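Local coordinates for Two-component system sensor histidine kinase (Bacteroides thetaiotaomicron, PDB 3OTT), which probably acts as a membrane-bound sensor kinase that phosphorylates histidine using ATP and regulates transcription, this chain being its extracellular, apparently saccharide-sensing part, at residues I314-T318 and I346-A352; L309-I314 and A616-S622. One frame throughout, in Å; residues are numbered along the deposited sequence.

Contact 1: I314-T318 and I346-A352. With TBR (hexatantalum dodecabromide), chain D.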
loop_
_atom_site.group_PDB
_atom_site.type_symbol
_atom_site.label_atom_id
_atom_site.label_comp_id
_atom_site.label_asym_id
_atom_site.label_seq_id
_atom_site.Cartn_x
_atom_site.Cartn_y
_atom_site.Cartn_z
ATOM N N ILE B 314 -5.938 6.379 6.104
ATOM C CA ILE B 314 -5.151 5.619 7.090
ATOM C C ILE B 314 -3.773 5.325 6.597
ATOM O O ILE B 314 -2.887 5.201 7.396
ATOM C CB ILE B 314 -5.619 4.134 7.403
ATOM C CG1 ILE B 314 -6.987 3.804 6.943
ATOM C CG2 ILE B 314 -5.505 3.800 8.900
ATOM C CD1 ILE B 314 -7.390 2.407 7.509
ATOM N N SER B 315 -3.626 5.107 5.295
ATOM C CA SER B 315 -2.344 4.784 4.734
ATOM C C SER B 315 -1.340 5.891 5.026
ATOM O O SER B 315 -0.164 5.648 4.976
ATOM C CB SER B 315 -2.416 4.542 3.210
ATOM O OG SER B 315 -2.984 5.648 2.537
ATOM N N GLN B 316 -1.822 7.098 5.302
ATOM C CA GLN B 316 -0.941 8.210 5.638
ATOM C C GLN B 316 -0.329 8.007 7.048
ATOM O O GLN B 316 0.674 8.601 7.366
ATOM C CB GLN B 316 -1.670 9.575 5.511
ATOM C CG GLN B 316 -0.739 10.827 5.663
ATOM C CD GLN B 316 -1.487 12.150 5.633
ATOM O OE1 GLN B 316 -2.326 12.397 4.760
ATOM N NE2 GLN B 316 -1.185 13.008 6.580
ATOM N N ILE B 317 -0.930 7.136 7.854
ATOM C CA ILE B 317 -0.483 6.836 9.223
ATOM C C ILE B 317 0.653 5.811 9.590
ATOM O O ILE B 317 1.717 6.279 9.940
ATOM C CB ILE B 317 -1.706 6.660 10.162
ATOM C CG1 ILE B 317 -2.564 7.934 10.178
ATOM C CG2 ILE B 317 -1.293 6.226 11.550
ATOM C CD1 ILE B 317 -1.853 9.293 10.577
ATOM N N THR B 318 0.605 4.476 9.555
ATOM C CA THR B 318 0.321 3.418 8.561
ATOM C C THR B 318 1.381 3.130 7.478
ATOM O O THR B 318 2.285 2.351 7.743
ATOM C CB THR B 318 -1.157 3.075 8.277
ATOM O OG1 THR B 318 -1.692 2.374 9.420
ATOM C CG2 THR B 318 -1.301 2.159 7.140
ATOM N N ILE B 346 -5.075 0.961 16.182
ATOM C CA ILE B 346 -3.854 1.588 15.759
ATOM C C ILE B 346 -3.399 2.612 16.806
ATOM O O ILE B 346 -4.189 3.516 17.156
ATOM C CB ILE B 346 -4.021 2.246 14.397
ATOM C CG1 ILE B 346 -4.616 1.256 13.383
ATOM C CG2 ILE B 346 -2.674 2.826 13.878
ATOM C CD1 ILE B 346 -5.092 1.938 12.102
ATOM N N ARG B 347 -2.152 2.430 17.289
ATOM C CA ARG B 347 -1.459 3.398 18.125
ATOM C C ARG B 347 -0.453 4.229 17.327
ATOM O O ARG B 347 0.375 3.675 16.596
ATOM C CB ARG B 347 -0.612 2.696 19.181
ATOM C CG ARG B 347 -0.299 3.525 20.381
ATOM C CD ARG B 347 0.736 2.803 21.196
ATOM N NE ARG B 347 2.067 3.123 20.702
ATOM C CZ ARG B 347 3.197 2.865 21.354
ATOM N NH1 ARG B 347 3.159 2.267 22.534
ATOM N NH2 ARG B 347 4.362 3.246 20.834
ATOM N N PHE B 348 -0.479 5.543 17.523
ATOM C CA PHE B 348 0.400 6.412 16.756
ATOM C C PHE B 348 0.521 7.751 17.478
ATOM O O PHE B 348 -0.292 8.042 18.355
ATOM C CB PHE B 348 -0.110 6.538 15.284
ATOM C CG PHE B 348 -1.436 7.221 15.139
ATOM C CD1 PHE B 348 -2.633 6.538 15.414
ATOM C CD2 PHE B 348 -1.502 8.552 14.700
ATOM C CE1 PHE B 348 -3.909 7.200 15.263
ATOM C CE2 PHE B 348 -2.749 9.210 14.554
ATOM C CZ PHE B 348 -3.970 8.528 14.867
ATOM N N THR B 349 1.523 8.549 17.168
ATOM C CA THR B 349 1.757 9.779 17.915
ATOM C C THR B 349 1.494 11.094 17.164
ATOM O O THR B 349 1.300 12.152 17.781
ATOM C CB THR B 349 3.193 9.857 18.434
ATOM O OG1 THR B 349 4.080 9.850 17.307
ATOM C CG2 THR B 349 3.501 8.660 19.368
ATOM N N ASP B 350 1.496 11.090 15.849
ATOM C CA ASP B 350 1.101 12.355 15.214
ATOM C C ASP B 350 0.053 12.148 14.119
ATOM O O ASP B 350 0.211 11.263 13.285
ATOM C CB ASP B 350 2.314 13.196 14.725
ATOM C CG ASP B 350 2.820 12.762 13.343
ATOM O OD1 ASP B 350 2.669 13.582 12.394
ATOM O OD2 ASP B 350 3.360 11.614 13.204
ATOM N N PRO B 351 -1.026 12.949 14.153
ATOM C CA PRO B 351 -2.149 12.876 13.236
ATOM C C PRO B 351 -1.754 13.040 11.764
ATOM O O PRO B 351 -2.560 12.761 10.879
ATOM C CB PRO B 351 -3.033 14.045 13.684
ATOM C CG PRO B 351 -2.010 15.006 14.361
ATOM C CD PRO B 351 -1.237 14.001 15.154
ATOM N N ALA B 352 -0.533 13.473 11.482
ATOM C CA ALA B 352 -0.102 13.558 10.080
ATOM C C ALA B 352 0.820 12.373 9.661
ATOM O O ALA B 352 1.225 12.250 8.472
ATOM C CB ALA B 352 0.507 14.938 9.769
HETATM TA TA1 TBR D . 1.588 15.416 2.312
HETATM TA TA2 TBR D . 2.634 17.951 2.250
HETATM TA TA3 TBR D . 2.078 16.711 4.762
HETATM TA TA4 TBR D . 4.733 17.167 3.905
HETATM TA TA5 TBR D . 3.664 14.583 3.949
HETATM TA TA6 TBR D . 4.136 15.816 1.500
HETATM BR BR1 TBR D . 0.326 17.331 1.085
HETATM BR BR2 TBR D . -0.235 15.544 4.168
HETATM BR BR3 TBR D . 1.781 12.978 3.119
HETATM BR BR4 TBR D . 2.481 14.338 0.137
HETATM BR BR5 TBR D . 1.153 19.063 4.064
HETATM BR BR6 TBR D . 2.506 14.674 6.309
HETATM BR BR7 TBR D . 5.906 15.173 5.130
HETATM BR BR8 TBR D . 6.506 16.779 2.054
HETATM BR BR9 TBR D . 4.491 19.610 3.035
HETATM BR BRA TBR D . 3.852 17.931 6.259
HETATM BR BRB TBR D . 5.179 13.514 2.125
HETATM BR BRC TBR D . 3.717 17.855 -0.075
#
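Ile317 and Phe348 carry the apolar part of this contact through a CH-pi interaction. The methyl CG2 of Ile317 stands over one face of the Phe348 ring, 4.1 Å from its centroid and 24° off the normal, displaced toward the CG side of the ring. That branch reaches the ring because CG2 lies anti to the backbone N, while CG1 sits beside that N and anti to the carbonyl carbon (chi1 -59°). CG1 then carries CD1 to the turn, where CD1 packs 3.6 Å from Pro351 O. A second apolar pair flanks the first: Ile314 CG2 meets Ile346 CD1 at 3.7 Å, the two side chains crossing at about a right angle.

The polar link is one hydrogen bond, from Gln316 NE2 to Ala352 O, 3.2 Å long and almost straight at 170°. The acceptor lies in the plane of the Gln316 amide, whereas the donor sits above the carbonyl plane of Ala352. The extended glutamine chain carries the amide out to that carbonyl.

Both partners border the bound hexatantalum dodecabromide, a heavy-atom phasing cluster that does not by itself mark a saccharide site: BR2 is 3.6 Å from Gln316 NE2.

The contact packs the short, weakly bonded helix 315-318 against strand 344-348 and the loop after it, in the next four-stranded beta-propeller blade. Phe339 of adjoining strand 337-341 meets Phe348 edge-to-face, while Trp360 of strand 359-361 touches Ile346 and Thr318.

Contact 2: L309-I314 and A616-S622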
loop_
_atom_site.group_PDB
_atom_site.type_symbol
_atom_site.label_atom_id
_atom_site.label_comp_id
_atom_site.label_asym_id
_atom_site.label_seq_id
_atom_site.Cartn_x
_atom_site.Cartn_y
_atom_site.Cartn_z
ATOM N N LEU B 309 -13.362 19.765 4.392
ATOM C CA LEU B 309 -12.930 19.112 5.612
ATOM C C LEU B 309 -11.616 18.441 5.335
ATOM O O LEU B 309 -11.513 17.725 4.349
ATOM C CB LEU B 309 -13.966 18.056 6.001
ATOM C CG LEU B 309 -13.659 17.167 7.209
ATOM C CD1 LEU B 309 -13.867 17.911 8.544
ATOM C CD2 LEU B 309 -14.503 15.891 7.144
ATOM N N GLN B 310 -10.617 18.629 6.201
ATOM C CA GLN B 310 -9.363 17.916 6.038
ATOM C C GLN B 310 -9.554 16.412 6.351
ATOM O O GLN B 310 -9.819 16.048 7.476
ATOM C CB GLN B 310 -8.309 18.559 6.947
ATOM C CG GLN B 310 -6.959 17.856 7.051
ATOM C CD GLN B 310 -6.043 18.065 5.857
ATOM O OE1 GLN B 310 -6.168 19.034 5.095
ATOM N NE2 GLN B 310 -5.068 17.165 5.710
ATOM N N PHE B 311 -9.421 15.546 5.348
ATOM C CA PHE B 311 -9.539 14.080 5.547
ATOM C C PHE B 311 -8.187 13.406 5.416
ATOM O O PHE B 311 -7.472 13.613 4.463
ATOM C CB PHE B 311 -10.550 13.443 4.565
ATOM C CG PHE B 311 -10.910 12.006 4.895
ATOM C CD1 PHE B 311 -11.787 11.706 5.934
ATOM C CD2 PHE B 311 -10.374 10.958 4.167
ATOM C CE1 PHE B 311 -12.134 10.363 6.229
ATOM C CE2 PHE B 311 -10.693 9.633 4.465
ATOM C CZ PHE B 311 -11.567 9.329 5.476
ATOM N N ILE B 312 -7.845 12.592 6.390
ATOM C CA ILE B 312 -6.585 11.899 6.442
ATOM C C ILE B 312 -6.897 10.416 6.209
ATOM O O ILE B 312 -7.667 9.848 6.982
ATOM C CB ILE B 312 -5.975 12.102 7.836
ATOM C CG1 ILE B 312 -5.792 13.611 8.085
ATOM C CG2 ILE B 312 -4.743 11.288 7.980
ATOM C CD1 ILE B 312 -4.413 14.090 8.438
ATOM N N PRO B 313 -6.365 9.807 5.119
ATOM C CA PRO B 313 -6.553 8.370 4.873
ATOM C C PRO B 313 -5.597 7.614 5.754
ATOM O O PRO B 313 -4.551 8.182 6.126
ATOM C CB PRO B 313 -6.178 8.189 3.381
ATOM C CG PRO B 313 -5.301 9.295 3.075
ATOM C CD PRO B 313 -5.760 10.479 3.947
ATOM N N ILE B 314 -5.938 6.379 6.104
ATOM C CA ILE B 314 -5.151 5.619 7.090
ATOM C C ILE B 314 -3.773 5.325 6.597
ATOM O O ILE B 314 -2.887 5.201 7.396
ATOM C CB ILE B 314 -5.619 4.134 7.403
ATOM C CG1 ILE B 314 -6.987 3.804 6.943
ATOM C CG2 ILE B 314 -5.505 3.800 8.900
ATOM C CD1 ILE B 314 -7.390 2.407 7.509
ATOM N N ALA B 616 -14.598 5.779 7.287
ATOM C CA ALA B 616 -14.160 4.659 6.478
ATOM C C ALA B 616 -12.726 4.880 6.013
ATOM O O ALA B 616 -12.446 5.831 5.288
ATOM C CB ALA B 616 -15.097 4.495 5.272
ATOM N N ASP B 617 -11.814 4.020 6.454
ATOM C CA ASP B 617 -10.397 4.091 5.986
ATOM C C ASP B 617 -9.722 5.461 6.220
ATOM O O ASP B 617 -8.853 5.894 5.433
ATOM C CB ASP B 617 -10.308 3.647 4.505
ATOM C CG ASP B 617 -10.958 2.241 4.267
ATOM O OD1 ASP B 617 -11.001 1.390 5.192
ATOM O OD2 ASP B 617 -11.461 1.993 3.162
ATOM N N GLY B 618 -10.087 6.151 7.312
ATOM C CA GLY B 618 -9.488 7.458 7.552
ATOM C C GLY B 618 -10.309 8.256 8.534
ATOM O O GLY B 618 -11.288 7.748 9.091
ATOM N N PHE B 619 -9.891 9.494 8.775
ATOM C CA PHE B 619 -10.578 10.347 9.694
ATOM C C PHE B 619 -10.444 11.802 9.261
ATOM O O PHE B 619 -9.447 12.197 8.670
ATOM C CB PHE B 619 -10.039 10.174 11.124
ATOM C CG PHE B 619 -8.581 10.471 11.253
ATOM C CD1 PHE B 619 -7.652 9.473 11.088
ATOM C CD2 PHE B 619 -8.137 11.776 11.510
ATOM C CE1 PHE B 619 -6.290 9.749 11.165
ATOM C CE2 PHE B 619 -6.789 12.060 11.639
ATOM C CZ PHE B 619 -5.860 11.051 11.460
ATOM N N GLY B 620 -11.450 12.601 9.568
ATOM C CA GLY B 620 -11.334 14.049 9.343
ATOM C C GLY B 620 -10.795 14.744 10.581
ATOM O O GLY B 620 -10.868 14.235 11.701
ATOM N N ILE B 621 -10.245 15.920 10.375
ATOM C CA ILE B 621 -9.828 16.764 11.477
ATOM C C ILE B 621 -10.440 18.095 11.190
ATOM O O ILE B 621 -10.431 18.547 10.042
ATOM C CB ILE B 621 -8.324 16.972 11.527
ATOM C CG1 ILE B 621 -7.578 15.640 11.536
ATOM C CG2 ILE B 621 -7.942 17.777 12.753
ATOM C CD1 ILE B 621 -6.029 15.832 11.440
ATOM N N SER B 622 -10.949 18.729 12.227
ATOM C CA SER B 622 -11.622 19.992 12.093
ATOM C C SER B 622 -11.360 20.787 13.370
ATOM O O SER B 622 -11.270 20.203 14.450
ATOM C CB SER B 622 -13.114 19.739 11.893
ATOM O OG SER B 622 -13.861 20.938 11.824
#
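Ile312 and Phe619 form the tightly packed centre, facing each other as an antiparallel hydrogen-bonded pair. Ile312 N donates to Phe619 O at 2.8 Å and 171°, and Phe619 N returns a bond to Ile312 O at 2.9 Å. On the buried side of the sheet, Ile312 CB lies over the Phe619 ring, 4.0 Å from its centroid, with the side chains pointing the same way. A chi1 of 59°, with CG between the backbone N and the carbonyl carbon, sets the ring against Ile312. Ile312 CD1 extends this apolar layer to Ile621 CD1, 3.8 Å away. The pairing is the closure of a beta-propeller: strand 310-313 supplies the outermost strand of a blade whose other three, 601-605, 610-615 and 618-623, come some 300 residues later.

The other side is more open and carries Phe311, whose ring lies along the backbone of Gly618 to Gly620, with CZ 3.5 Å from Gly618 C. A beta carbon on Gly618 would clash with that ring. Replacing Phe311 with alanine would probably uncover this glycine backbone and leave Lys597 without its cation-pi partner. Toward the exposed Asp617, Ile314 N bonds to Asp617 O at 3.0 Å from above the carbonyl plane.

Contact 2 seals a propeller ring and the first segment of contact 1 follows directly along the chain: strand 310-313 runs into helix 315-318, with Ile314 common to both. Their centres are 11 Å apart, yet they pack against each other. Pro351 O of contact 1 lies 3.3 Å from Ile312 CD1 and Pro351 CB lies 4.1 Å from Ile621 CD1, bringing the turn onto the buried face of the closing blade; Ile317 CG1 adds a looser approach, 4.3 Å from Phe619 CE1. Phe339 meets both Phe348 and Phe619 edge-to-face, bridging the two blades. Contact 1 lines the hexatantalum dodecabromide pocket directly, whereas in contact 2 the Gln310 side chain is about 5 Å from the cluster.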